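Local coordinates for SusD-like protein BACOVA_02651 (PDB 5E75) that binds polysaccharide at the cell surface of a gut Bacteroides and probably captures xyloglucan before its transport into the periplasm for degradation, at residues N49-Y57 with S281-L289; F440-D450 with Y478-I488. All coordinates share one frame; numbering follows the deposited sequence.

Contact 1 (N49-Y57 with S281-L289). With EDO (1,2-ethanediol), chain E.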
# COMPACT_ATOMS: atom_id res chain seq x y z
N ASN A 49 5.24 -2.47 -10.68
CA ASN A 49 5.66 -1.58 -11.75
C ASN A 49 5.01 -0.20 -11.67
O ASN A 49 4.74 0.44 -12.69
CB ASN A 49 5.47 -2.19 -13.15
CG ASN A 49 6.37 -1.55 -14.19
OD1 ASN A 49 7.50 -1.17 -13.89
ND2 ASN A 49 5.89 -1.46 -15.42
N ASP A 50 4.78 0.30 -10.46
CA ASP A 50 4.37 1.70 -10.32
C ASP A 50 5.50 2.58 -10.85
O ASP A 50 5.26 3.59 -11.51
CB ASP A 50 4.15 2.08 -8.85
CG ASP A 50 2.82 1.61 -8.26
OD1 ASP A 50 2.05 0.86 -8.87
OD2 ASP A 50 2.56 1.99 -7.10
N MET A 51 6.73 2.20 -10.53
CA MET A 51 7.91 3.01 -10.84
C MET A 51 9.13 2.09 -10.95
O MET A 51 9.09 0.91 -10.56
CB MET A 51 8.11 4.11 -9.79
CG MET A 51 8.81 3.68 -8.49
SD MET A 51 7.91 2.48 -7.53
CE MET A 51 9.13 2.11 -6.32
N TYR A 52 10.21 2.63 -11.49
CA TYR A 52 11.43 1.87 -11.74
C TYR A 52 12.65 2.76 -11.62
O TYR A 52 12.62 3.93 -11.99
CB TYR A 52 11.38 1.27 -13.15
CG TYR A 52 12.61 0.49 -13.57
CD1 TYR A 52 12.84 -0.80 -13.11
CD2 TYR A 52 13.52 1.02 -14.48
CE1 TYR A 52 13.95 -1.52 -13.50
CE2 TYR A 52 14.64 0.30 -14.86
CZ TYR A 52 14.84 -0.96 -14.39
OH TYR A 52 15.96 -1.67 -14.78
N SER A 53 13.72 2.18 -11.09
CA SER A 53 15.06 2.75 -11.18
C SER A 53 16.01 1.63 -11.54
O SER A 53 15.97 0.57 -10.93
CB SER A 53 15.51 3.31 -9.84
OG SER A 53 16.92 3.56 -9.86
N PRO A 54 16.92 1.87 -12.50
CA PRO A 54 17.90 0.83 -12.84
C PRO A 54 18.90 0.57 -11.72
O PRO A 54 19.56 -0.46 -11.74
CB PRO A 54 18.60 1.40 -14.08
CG PRO A 54 18.39 2.86 -14.02
CD PRO A 54 17.06 3.06 -13.35
N TRP A 55 18.98 1.48 -10.75
CA TRP A 55 19.98 1.36 -9.69
C TRP A 55 19.41 1.03 -8.32
O TRP A 55 20.12 0.50 -7.47
CB TRP A 55 20.84 2.62 -9.63
CG TRP A 55 21.51 2.90 -10.94
CD1 TRP A 55 22.49 2.16 -11.54
CD2 TRP A 55 21.23 3.98 -11.83
NE1 TRP A 55 22.84 2.72 -12.74
CE2 TRP A 55 22.08 3.84 -12.94
CE3 TRP A 55 20.33 5.06 -11.79
CZ2 TRP A 55 22.07 4.74 -14.01
CZ3 TRP A 55 20.32 5.95 -12.85
CH2 TRP A 55 21.18 5.78 -13.94
N ASN A 56 18.13 1.32 -8.11
CA ASN A 56 17.51 1.07 -6.82
C ASN A 56 16.44 -0.02 -6.90
O ASN A 56 15.32 0.23 -7.35
CB ASN A 56 16.95 2.36 -6.23
CG ASN A 56 18.04 3.32 -5.83
OD1 ASN A 56 18.10 4.45 -6.32
ND2 ASN A 56 18.93 2.88 -4.95
N TYR A 57 16.85 -1.22 -6.49
CA TYR A 57 15.99 -2.40 -6.41
C TYR A 57 15.25 -2.77 -7.69
O TYR A 57 14.08 -3.16 -7.65
CB TYR A 57 14.99 -2.25 -5.25
CG TYR A 57 15.65 -1.72 -4.01
CD1 TYR A 57 16.80 -2.32 -3.50
CD2 TYR A 57 15.16 -0.59 -3.37
CE1 TYR A 57 17.42 -1.82 -2.36
CE2 TYR A 57 15.77 -0.09 -2.23
CZ TYR A 57 16.90 -0.71 -1.74
OH TYR A 57 17.53 -0.23 -0.61
N SER A 281 16.28 8.13 -7.71
CA SER A 281 16.34 7.93 -9.15
C SER A 281 15.11 7.16 -9.68
O SER A 281 15.09 6.68 -10.81
CB SER A 281 17.63 7.22 -9.54
OG SER A 281 17.73 5.95 -8.93
N TYR A 282 14.07 7.02 -8.85
CA TYR A 282 12.84 6.42 -9.33
C TYR A 282 12.12 7.30 -10.35
O TYR A 282 12.06 8.53 -10.22
CB TYR A 282 11.86 6.15 -8.17
CG TYR A 282 12.32 5.12 -7.18
CD1 TYR A 282 12.72 3.85 -7.57
CD2 TYR A 282 12.35 5.42 -5.83
CE1 TYR A 282 13.13 2.91 -6.64
CE2 TYR A 282 12.77 4.49 -4.89
CZ TYR A 282 13.15 3.25 -5.31
OH TYR A 282 13.56 2.33 -4.36
N ASN A 283 11.55 6.66 -11.35
CA ASN A 283 10.61 7.32 -12.25
C ASN A 283 9.38 6.45 -12.46
O ASN A 283 9.50 5.23 -12.58
CB ASN A 283 11.26 7.58 -13.61
CG ASN A 283 12.31 8.63 -13.55
OD1 ASN A 283 12.01 9.82 -13.47
ND2 ASN A 283 13.57 8.21 -13.60
N GLY A 284 8.21 7.08 -12.55
CA GLY A 284 6.99 6.36 -12.91
C GLY A 284 7.24 5.58 -14.19
O GLY A 284 7.88 6.09 -15.12
N SER A 285 6.80 4.32 -14.23
CA SER A 285 7.10 3.47 -15.36
C SER A 285 6.30 3.89 -16.58
O SER A 285 5.28 4.55 -16.49
CB SER A 285 6.84 2.01 -15.05
OG SER A 285 5.46 1.77 -14.88
N ILE A 286 6.79 3.51 -17.76
CA ILE A 286 6.06 3.78 -18.98
C ILE A 286 4.65 3.16 -18.88
O ILE A 286 3.65 3.83 -19.16
CB ILE A 286 6.84 3.23 -20.17
CG1 ILE A 286 8.17 3.98 -20.33
CG2 ILE A 286 6.01 3.36 -21.46
CD1 ILE A 286 9.11 3.37 -21.40
N ASP A 287 4.58 1.90 -18.46
CA ASP A 287 3.32 1.19 -18.26
C ASP A 287 2.40 1.94 -17.29
O ASP A 287 1.22 2.18 -17.60
CB ASP A 287 3.67 -0.24 -17.79
CG ASP A 287 2.56 -0.93 -17.01
OD1 ASP A 287 1.40 -0.99 -17.46
OD2 ASP A 287 2.88 -1.45 -15.92
N MET A 288 2.91 2.31 -16.12
CA MET A 288 2.09 3.02 -15.14
C MET A 288 1.57 4.35 -15.69
O MET A 288 0.38 4.68 -15.56
CB MET A 288 2.91 3.28 -13.89
CG MET A 288 2.14 4.00 -12.79
SD MET A 288 0.84 2.97 -12.08
CE MET A 288 -0.63 3.93 -12.39
N LEU A 289 2.44 5.12 -16.34
CA LEU A 289 2.03 6.40 -16.89
C LEU A 289 0.93 6.23 -17.93
O LEU A 289 0.02 7.06 -18.03
CB LEU A 289 3.21 7.18 -17.48
CG LEU A 289 4.18 7.73 -16.44
CD1 LEU A 289 5.47 8.15 -17.12
CD2 LEU A 289 3.57 8.88 -15.67
C1 EDO E . 12.04 0.13 -8.51
O1 EDO E . 13.24 -0.15 -9.29
C2 EDO E . 12.05 -0.41 -7.07
O2 EDO E . 11.70 -1.78 -7.04
O HOH W 1 7.03 -0.13 -18.04
O HOH W 2 15.73 5.73 -6.15
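Tyr282, the residue most covered by this contact, offers one face of its ring to the methyl end of Met51, whose CE lies 4.2 Å from the centroid of the Tyr282 ring in a CH-pi contact. The Met51 chain leaves CB between its backbone N and carbonyl carbon (chi1 82°) and bends again at chi2, which carries CE over the ring while SD stays above it at a longer, Met-aromatic distance. A water sits over the opposite face. Around the rim, Asn56 O approaches CE1, and Tyr282 OH meets the edge of the Tyr57 ring, 3.5 Å from Tyr57 CD2. Helix 40-46 adds Val41 against Tyr282.

Beside the tyrosine, Ser281 OG and Ser53 OG are hydrogen-bonded at 2.7 Å, and Asn56 OD1 is a weaker possible acceptor for Ser281 OG. Ser53 OG is gripped further by the backbone N of Trp55 and of Asn56, an ST turn and ST motif that fix the loop. At the other end, Ser285 OG donates to Asn49 O (2.7 Å) and accepts from Met288 N (2.9 Å), so one hydroxyl both ties the segments and caps a helix. Paired backbone bonds between Tyr52 and Asn283, with Met51 facing Gly284, complete the arrangement: a minimal two-stranded antiparallel sheet that runs straight into the N-cap of helix 286-291.

Contact 2 (F440-D450 with Y478-I488)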
# COMPACT_ATOMS: atom_id res chain seq x y z
N PHE A 440 1.49 -9.36 -16.41
CA PHE A 440 2.82 -8.96 -15.92
C PHE A 440 3.86 -8.94 -17.04
O PHE A 440 4.72 -8.06 -17.09
CB PHE A 440 3.30 -9.89 -14.80
CG PHE A 440 2.40 -9.95 -13.60
CD1 PHE A 440 1.65 -8.87 -13.18
CD2 PHE A 440 2.31 -11.12 -12.88
CE1 PHE A 440 0.82 -8.97 -12.07
CE2 PHE A 440 1.50 -11.22 -11.78
CZ PHE A 440 0.74 -10.16 -11.39
N ASN A 441 3.78 -9.92 -17.94
CA ASN A 441 4.70 -10.01 -19.07
C ASN A 441 4.44 -8.97 -20.14
O ASN A 441 5.27 -8.81 -21.03
CB ASN A 441 4.64 -11.41 -19.67
CG ASN A 441 5.42 -12.43 -18.85
OD1 ASN A 441 6.60 -12.25 -18.60
ND2 ASN A 441 4.74 -13.48 -18.41
N ASN A 442 3.32 -8.28 -20.06
CA ASN A 442 3.01 -7.22 -20.99
C ASN A 442 3.12 -5.82 -20.41
O ASN A 442 2.67 -4.86 -21.03
CB ASN A 442 1.63 -7.46 -21.61
CG ASN A 442 1.70 -8.45 -22.76
OD1 ASN A 442 2.10 -8.09 -23.87
ND2 ASN A 442 1.36 -9.70 -22.50
N GLN A 443 3.78 -5.70 -19.27
CA GLN A 443 3.97 -4.41 -18.61
C GLN A 443 5.28 -3.72 -19.03
O GLN A 443 5.57 -2.64 -18.57
CB GLN A 443 3.94 -4.57 -17.09
CG GLN A 443 2.55 -4.76 -16.53
CD GLN A 443 2.57 -4.87 -15.02
OE1 GLN A 443 2.81 -5.94 -14.47
NE2 GLN A 443 2.34 -3.75 -14.34
N TRP A 444 6.06 -4.38 -19.87
CA TRP A 444 7.34 -3.82 -20.33
C TRP A 444 8.23 -3.47 -19.15
O TRP A 444 8.85 -2.41 -19.10
CB TRP A 444 7.14 -2.59 -21.23
CG TRP A 444 6.52 -2.87 -22.57
CD1 TRP A 444 5.32 -3.47 -22.81
CD2 TRP A 444 7.06 -2.53 -23.86
NE1 TRP A 444 5.07 -3.52 -24.16
CE2 TRP A 444 6.13 -2.96 -24.82
CE3 TRP A 444 8.24 -1.91 -24.28
CZ2 TRP A 444 6.35 -2.78 -26.19
CZ3 TRP A 444 8.45 -1.74 -25.64
CH2 TRP A 444 7.51 -2.17 -26.57
N ARG A 445 8.27 -4.37 -18.17
CA ARG A 445 9.03 -4.13 -16.96
C ARG A 445 10.52 -3.99 -17.26
O ARG A 445 11.10 -4.81 -17.96
CB ARG A 445 8.78 -5.26 -15.96
CG ARG A 445 7.41 -5.21 -15.32
CD ARG A 445 7.00 -6.57 -14.78
NE ARG A 445 5.75 -6.49 -14.01
CZ ARG A 445 5.66 -6.20 -12.71
NH1 ARG A 445 6.76 -5.99 -12.00
NH2 ARG A 445 4.47 -6.18 -12.13
N GLY A 446 11.12 -2.94 -16.72
CA GLY A 446 12.54 -2.67 -16.92
C GLY A 446 12.84 -1.80 -18.12
O GLY A 446 13.97 -1.32 -18.24
N TYR A 447 11.87 -1.61 -19.00
CA TYR A 447 12.01 -0.63 -20.08
C TYR A 447 11.75 0.75 -19.51
O TYR A 447 10.82 0.94 -18.74
CB TYR A 447 11.02 -0.88 -21.20
CG TYR A 447 11.35 -2.02 -22.12
CD1 TYR A 447 11.13 -3.33 -21.73
CD2 TYR A 447 11.86 -1.77 -23.38
CE1 TYR A 447 11.44 -4.38 -22.58
CE2 TYR A 447 12.16 -2.81 -24.24
CZ TYR A 447 11.95 -4.10 -23.83
OH TYR A 447 12.25 -5.13 -24.70
N ARG A 448 12.58 1.70 -19.89
CA ARG A 448 12.45 3.08 -19.45
C ARG A 448 12.90 3.90 -20.64
O ARG A 448 13.34 3.33 -21.64
CB ARG A 448 13.32 3.35 -18.22
CG ARG A 448 14.77 3.03 -18.47
CD ARG A 448 15.58 2.97 -17.21
NE ARG A 448 16.87 2.33 -17.42
CZ ARG A 448 18.02 2.97 -17.66
NH1 ARG A 448 18.05 4.30 -17.73
NH2 ARG A 448 19.14 2.28 -17.83
N THR A 449 12.79 5.22 -20.57
CA THR A 449 13.12 6.03 -21.73
C THR A 449 13.60 7.40 -21.29
O THR A 449 13.22 7.87 -20.22
CB THR A 449 11.94 6.08 -22.70
OG1 THR A 449 12.41 6.32 -24.04
CG2 THR A 449 10.90 7.12 -22.30
N ASP A 450 14.45 8.02 -22.10
CA ASP A 450 15.13 9.25 -21.72
C ASP A 450 14.22 10.45 -21.64
O ASP A 450 14.42 11.33 -20.79
CB ASP A 450 16.21 9.59 -22.73
CG ASP A 450 17.47 8.78 -22.56
OD1 ASP A 450 17.68 8.19 -21.49
OD2 ASP A 450 18.28 8.79 -23.51
N TYR A 478 13.22 3.65 -29.33
CA TYR A 478 14.12 4.57 -28.64
C TYR A 478 14.12 4.38 -27.12
O TYR A 478 14.82 5.11 -26.41
CB TYR A 478 13.74 6.01 -28.97
CG TYR A 478 13.88 6.32 -30.43
CD1 TYR A 478 15.14 6.42 -31.01
CD2 TYR A 478 12.77 6.48 -31.24
CE1 TYR A 478 15.28 6.70 -32.35
CE2 TYR A 478 12.90 6.75 -32.59
CZ TYR A 478 14.16 6.86 -33.13
OH TYR A 478 14.30 7.13 -34.48
N TYR A 479 13.35 3.42 -26.63
CA TYR A 479 13.38 3.10 -25.20
C TYR A 479 14.70 2.43 -24.86
O TYR A 479 15.35 1.84 -25.73
CB TYR A 479 12.25 2.13 -24.81
CG TYR A 479 10.83 2.59 -25.04
CD1 TYR A 479 10.53 3.88 -25.46
CD2 TYR A 479 9.77 1.70 -24.82
CE1 TYR A 479 9.21 4.26 -25.67
CE2 TYR A 479 8.48 2.08 -25.03
CZ TYR A 479 8.20 3.35 -25.45
OH TYR A 479 6.89 3.71 -25.65
N THR A 480 15.09 2.52 -23.60
CA THR A 480 16.22 1.77 -23.09
C THR A 480 15.69 0.44 -22.61
O THR A 480 14.87 0.38 -21.68
CB THR A 480 16.90 2.54 -21.93
OG1 THR A 480 17.32 3.83 -22.40
CG2 THR A 480 18.10 1.77 -21.40
N ALA A 481 16.11 -0.64 -23.25
CA ALA A 481 15.67 -1.97 -22.85
C ALA A 481 16.45 -2.47 -21.63
O ALA A 481 17.59 -2.07 -21.42
CB ALA A 481 15.78 -2.96 -24.01
N PRO A 482 15.82 -3.32 -20.82
CA PRO A 482 16.53 -3.86 -19.66
C PRO A 482 17.63 -4.84 -20.07
O PRO A 482 17.60 -5.36 -21.18
CB PRO A 482 15.42 -4.60 -18.90
CG PRO A 482 14.36 -4.85 -19.91
CD PRO A 482 14.40 -3.69 -20.84
N GLU A 483 18.60 -5.05 -19.19
CA GLU A 483 19.68 -5.99 -19.45
C GLU A 483 19.10 -7.36 -19.78
O GLU A 483 19.53 -8.03 -20.71
CB GLU A 483 20.62 -6.11 -18.25
CG GLU A 483 21.41 -4.85 -17.94
CD GLU A 483 22.46 -5.06 -16.86
OE1 GLU A 483 22.39 -6.10 -16.17
OE2 GLU A 483 23.35 -4.20 -16.71
N PHE A 484 18.10 -7.74 -18.99
CA PHE A 484 17.43 -9.02 -19.16
C PHE A 484 15.93 -8.88 -19.00
O PHE A 484 15.46 -8.23 -18.06
CB PHE A 484 17.97 -10.03 -18.14
CG PHE A 484 19.43 -10.27 -18.26
CD1 PHE A 484 19.94 -10.95 -19.36
CD2 PHE A 484 20.31 -9.81 -17.30
CE1 PHE A 484 21.30 -11.18 -19.48
CE2 PHE A 484 21.67 -10.03 -17.42
CZ PHE A 484 22.16 -10.72 -18.51
N THR A 485 15.19 -9.47 -19.93
CA THR A 485 13.76 -9.64 -19.78
C THR A 485 13.48 -11.10 -19.42
O THR A 485 13.75 -12.01 -20.19
CB THR A 485 12.99 -9.26 -21.07
OG1 THR A 485 13.16 -7.86 -21.33
CG2 THR A 485 11.50 -9.56 -20.91
N ILE A 486 12.97 -11.29 -18.21
CA ILE A 486 12.62 -12.60 -17.70
C ILE A 486 11.19 -12.90 -18.12
O ILE A 486 10.34 -12.01 -18.07
CB ILE A 486 12.76 -12.60 -16.14
CG1 ILE A 486 14.17 -13.07 -15.77
CG2 ILE A 486 11.72 -13.48 -15.45
CD1 ILE A 486 15.26 -12.16 -16.26
N ASN A 487 10.93 -14.13 -18.57
CA ASN A 487 9.56 -14.62 -18.74
C ASN A 487 8.98 -14.90 -17.35
O ASN A 487 9.43 -15.81 -16.64
CB ASN A 487 9.52 -15.88 -19.61
CG ASN A 487 8.16 -16.51 -19.67
OD1 ASN A 487 7.18 -15.85 -19.96
ND2 ASN A 487 8.09 -17.80 -19.38
N ILE A 488 8.01 -14.10 -16.95
CA ILE A 488 7.47 -14.16 -15.59
C ILE A 488 6.52 -15.34 -15.52
O ILE A 488 5.57 -15.43 -16.31
CB ILE A 488 6.77 -12.84 -15.23
CG1 ILE A 488 7.75 -11.68 -15.40
CG2 ILE A 488 6.24 -12.89 -13.80
CD1 ILE A 488 7.10 -10.32 -15.52
O HOH W 3 8.57 -10.73 -19.60
O HOH W 4 10.66 -6.72 -19.73
O HOH W 5 15.71 6.23 -24.00
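Asn441 holds the backbone of Ile488 with both ends of its amide. Its OD1 accepts from Ile488 N at 2.9 Å, its ND2 donates to Ile488 O at 3.0 Å, and both bonds use lone pairs in the carbonyl plane, so the flat amide acts much like a stretch of neighbouring strand. With CG anti to the carbonyl carbon (chi1 -78°), the group swings across to the other segment, and a water linking OD1 to Ile486 O adds a further tie. Replacing this asparagine by alanine removes both amide bonds and is likely to leave the N-H and C=O of Ile488 without these mates, letting this end of 478-488 drift from 440-450. Ile488 CD1 packs against both Phe440 CB and Arg445 CD.

In the middle, the Tyr447 ring is sandwiched. Pro482 CD lies 3.5 Å from the centroid of the Tyr447 ring over one face, Ala481 CA joins it there, and Trp444 CE3 covers the opposite face. The type II turn from Trp444 to Tyr447 probably helps bring the indole over the ring, and at Gly446 a CB would collide with Pro482 CB. The indole also meets Tyr479, Trp444 CZ3 to Tyr479 CD2 at 3.8 Å, the two planes 70° apart. Farther along, Arg448 and Thr480 form a single antiparallel bridge, its shorter bond running from Thr480 N to Arg448 O at 2.7 Å, while Thr480 CG2 rests over a face of the Arg448 guanidinium.

Segment 440-450 leads on from helix 433-441, whereas 478-488 lies in the loop between strand 472-474 and helix 490-493. Phe440 turns toward Trp422 and Met425 of helix 421-431, Ile488 leans on Ile493 of helix 490-493, and Thr449 OG1 bonds to Gly463 O of strand 460-465.

The two contacts illustrate how the chemistry of a contact can differ with its place in the fold. Contact 1 is largely buried, joins regions more than two hundred residues apart, and combines a short strand pair with serine hydroxyl bonds on its flanks and a Met-aromatic contact. Contact 2 is only partly buried, links nearer parts of the chain, and leans on aromatic and proline surfaces; waters bridge polar groups in both. They share no helix or strand, yet they touch: Asp287 OD2 of contact 1 probably accepts a hydrogen bond from Gln443 NE2 of contact 2 at 2.8 Å, while Pro54 and Tyr52 pack on the Arg448 side chain. The outer contact thus lies directly against the inner one.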